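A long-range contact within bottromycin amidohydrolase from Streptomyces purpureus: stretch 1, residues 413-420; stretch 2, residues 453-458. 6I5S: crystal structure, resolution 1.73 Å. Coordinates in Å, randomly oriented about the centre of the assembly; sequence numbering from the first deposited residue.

Stretch 1 413-420: PTGLARPD
Stretch 2, residues 453-458: ARGALD

Two loop segments of one chain, neither with regular helix or strand, meet through a small contact that buries 325 Å² in total. Each is shaped by a beta turn: a type II' turn from Thr 414 to Ala 417, closed by Ala 417 N to Thr 414 O at 2.9 Å, and a type II turn from Ala 453 to Ala 456, closed by Ala 456 N to Ala 453 O at 3.1 Å. The CA atoms that lie nearest each other across the stretches are those of Arg 418 and Gly 455, 4.5 Å apart.

Pro 413 (phi/psi -78/-21, C-gamma endo) leads into the turn without reaching the other stretch. Thr 414 (-105/-6) points its CA-to-CB bond toward stretch 2; with chi1 at 55° (p), its CG2 methyl stands 3.8 Å from Gly 455 O. The turn then passes through Gly 415 (64/-123), whose positive phi favours glycine, and Leu 416 (-90/-5; chi1 m, chi2 t), which is buried but remote from stretch 2.

Ala 417 (-77/-14) points toward stretch 2 and supplies an apolar contact, its CB 3.9 Å from Leu 457 CD2. Leu 457 (-87/-10) starts sideways, but its m, t rotamer brings the end of the side chain nearer. The carbonyl of Ala 417 also accepts a hydrogen bond from water 1 (water O to Ala 417 O, 3.0 Å), and the same water accepts one from Arg 454 NH1 at 2.9 Å, thus bridging the stretches.

Arg 418 (-128/77) leaves the backbone sideways and extends with chi1 to chi3 all t (-163°, -170°, -170°) and chi4 at -75°. Its CB packs 3.9 Å from Gly 455 CA, and further along, NE donates a weak hydrogen bond to Arg 454 O (3.1 Å, 132°). Water 2 reinforces this link, accepting from Arg 418 NH2 at 2.8 Å and donating to Arg 454 O at 2.7 Å. Such close passage depends on Gly 455 (103/-24): an ideal CB there would point toward stretch 1 and lie 3.0 Å from Arg 418 CD, a clash. Its backbone angles independently call for glycine, because a CB would be jammed against the preceding carbonyl oxygen.

The two guanidinium groups lie close, each over a face of the other, with Arg 418 NH1 3.2 Å from Arg 454 NH2. Both atoms are donors, so this approach of like charges is no hydrogen bond. A long salt bridge within stretch 1, Arg 418 NH1 to Asp 420 OD1 at 4.0 Å, places a negative charge nearby.

Pro 419 (-60/150, C-gamma exo) provides the main polar anchor. Its carbonyl oxygen lies near the plane of the Arg 454 guanidinium, at its edge, and accepts from NH1 (2.8 Å, 154°) and NH2 (3.2 Å, 136°) of Arg 454. Arg 454 (-61/135) begins sideways, and chi angles of -174° (t), 170° (t), 71° (p) and 84° bring its end to this carbonyl. Asp 420 (-87/-6; chi1 m, chi2 -53°) closes the stretch with its CA-to-CB bond pointing away, though the end of its side chain comes nearer.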

# COMPACT_ATOMS: atom_id res chain seq x y z
N PRO A 413 -0.76 4.67 22.20
CA PRO A 413 -0.20 3.34 21.91
C PRO A 413 -0.41 2.85 20.49
O PRO A 413 0.32 1.95 20.05
CB PRO A 413 -0.91 2.42 22.90
CG PRO A 413 -2.21 3.17 23.27
CD PRO A 413 -1.81 4.62 23.25
N THR A 414 -1.38 3.35 19.76
CA THR A 414 -1.65 2.79 18.44
C THR A 414 -1.15 3.66 17.30
O THR A 414 -1.29 3.26 16.14
CB THR A 414 -3.15 2.56 18.27
OG1 THR A 414 -3.81 3.80 18.53
CG2 THR A 414 -3.63 1.46 19.22
N GLY A 415 -0.65 4.85 17.58
CA GLY A 415 -0.11 5.71 16.55
C GLY A 415 -1.18 6.12 15.57
O GLY A 415 -2.21 6.71 15.93
N LEU A 416 -0.95 5.82 14.27
CA LEU A 416 -1.93 6.13 13.24
C LEU A 416 -2.92 5.00 13.00
O LEU A 416 -3.90 5.18 12.24
CB LEU A 416 -1.18 6.46 11.95
CG LEU A 416 -0.30 7.70 11.96
CD1 LEU A 416 0.80 7.63 10.94
CD2 LEU A 416 -1.18 8.95 11.71
N ALA A 417 -2.73 3.85 13.65
CA ALA A 417 -3.43 2.62 13.29
C ALA A 417 -4.87 2.54 13.74
O ALA A 417 -5.58 1.65 13.25
CB ALA A 417 -2.69 1.41 13.83
N ARG A 418 -5.33 3.38 14.65
CA ARG A 418 -6.69 3.30 15.13
C ARG A 418 -7.36 4.66 15.01
O ARG A 418 -7.51 5.40 16.00
CB ARG A 418 -6.72 2.81 16.59
CG ARG A 418 -8.07 2.33 17.00
CD ARG A 418 -8.14 2.07 18.49
NE ARG A 418 -9.36 1.39 18.78
CZ ARG A 418 -10.55 1.99 18.78
NH1 ARG A 418 -10.63 3.30 18.52
NH2 ARG A 418 -11.64 1.27 19.04
N PRO A 419 -7.78 5.03 13.81
CA PRO A 419 -8.49 6.29 13.65
C PRO A 419 -9.76 6.28 14.48
O PRO A 419 -10.37 5.24 14.74
CB PRO A 419 -8.81 6.34 12.17
CG PRO A 419 -7.84 5.42 11.48
CD PRO A 419 -7.49 4.37 12.53
N ASP A 420 -10.16 7.46 14.92
CA ASP A 420 -11.50 7.69 15.40
C ASP A 420 -12.49 8.07 14.30
O ASP A 420 -13.68 8.25 14.59
CB ASP A 420 -11.44 8.77 16.47
CG ASP A 420 -10.58 8.35 17.64
OD1 ASP A 420 -10.85 7.27 18.16
OD2 ASP A 420 -9.60 9.05 17.98
N ALA A 453 -9.02 -6.98 18.23
CA ALA A 453 -9.56 -5.64 18.43
C ALA A 453 -8.99 -4.65 17.42
O ALA A 453 -7.80 -4.70 17.06
CB ALA A 453 -9.26 -5.13 19.83
N ARG A 454 -9.83 -3.75 16.93
CA ARG A 454 -9.35 -2.75 16.00
C ARG A 454 -8.26 -1.90 16.65
O ARG A 454 -8.41 -1.45 17.81
CB ARG A 454 -10.53 -1.87 15.54
CG ARG A 454 -10.14 -0.91 14.47
CD ARG A 454 -11.35 -0.19 13.82
NE ARG A 454 -11.94 0.76 14.74
CZ ARG A 454 -11.49 2.00 14.91
NH1 ARG A 454 -10.46 2.46 14.22
NH2 ARG A 454 -12.12 2.81 15.75
N GLY A 455 -7.18 -1.68 15.90
CA GLY A 455 -5.99 -0.99 16.39
C GLY A 455 -4.82 -1.89 16.74
O GLY A 455 -3.67 -1.42 16.77
N ALA A 456 -5.08 -3.17 17.04
CA ALA A 456 -4.04 -4.16 17.21
C ALA A 456 -3.55 -4.58 15.83
O ALA A 456 -4.35 -4.78 14.90
CB ALA A 456 -4.58 -5.37 17.95
N LEU A 457 -2.25 -4.72 15.67
CA LEU A 457 -1.75 -5.06 14.35
C LEU A 457 -1.72 -6.56 14.12
O LEU A 457 -1.46 -7.00 12.98
CB LEU A 457 -0.34 -4.48 14.15
CG LEU A 457 -0.29 -2.95 14.29
CD1 LEU A 457 1.13 -2.45 13.97
CD2 LEU A 457 -1.33 -2.20 13.45
N ASP A 458 -1.94 -7.33 15.18
CA ASP A 458 -1.96 -8.78 15.17
C ASP A 458 -2.96 -9.19 16.24
O ASP A 458 -3.07 -8.52 17.26
CB ASP A 458 -0.61 -9.39 15.53
CG ASP A 458 0.46 -9.04 14.54
OD1 ASP A 458 0.41 -9.65 13.46
OD2 ASP A 458 1.31 -8.17 14.86
O HOH W 1 -8.46 1.07 12.71
O HOH W 2 -10.68 -1.36 19.22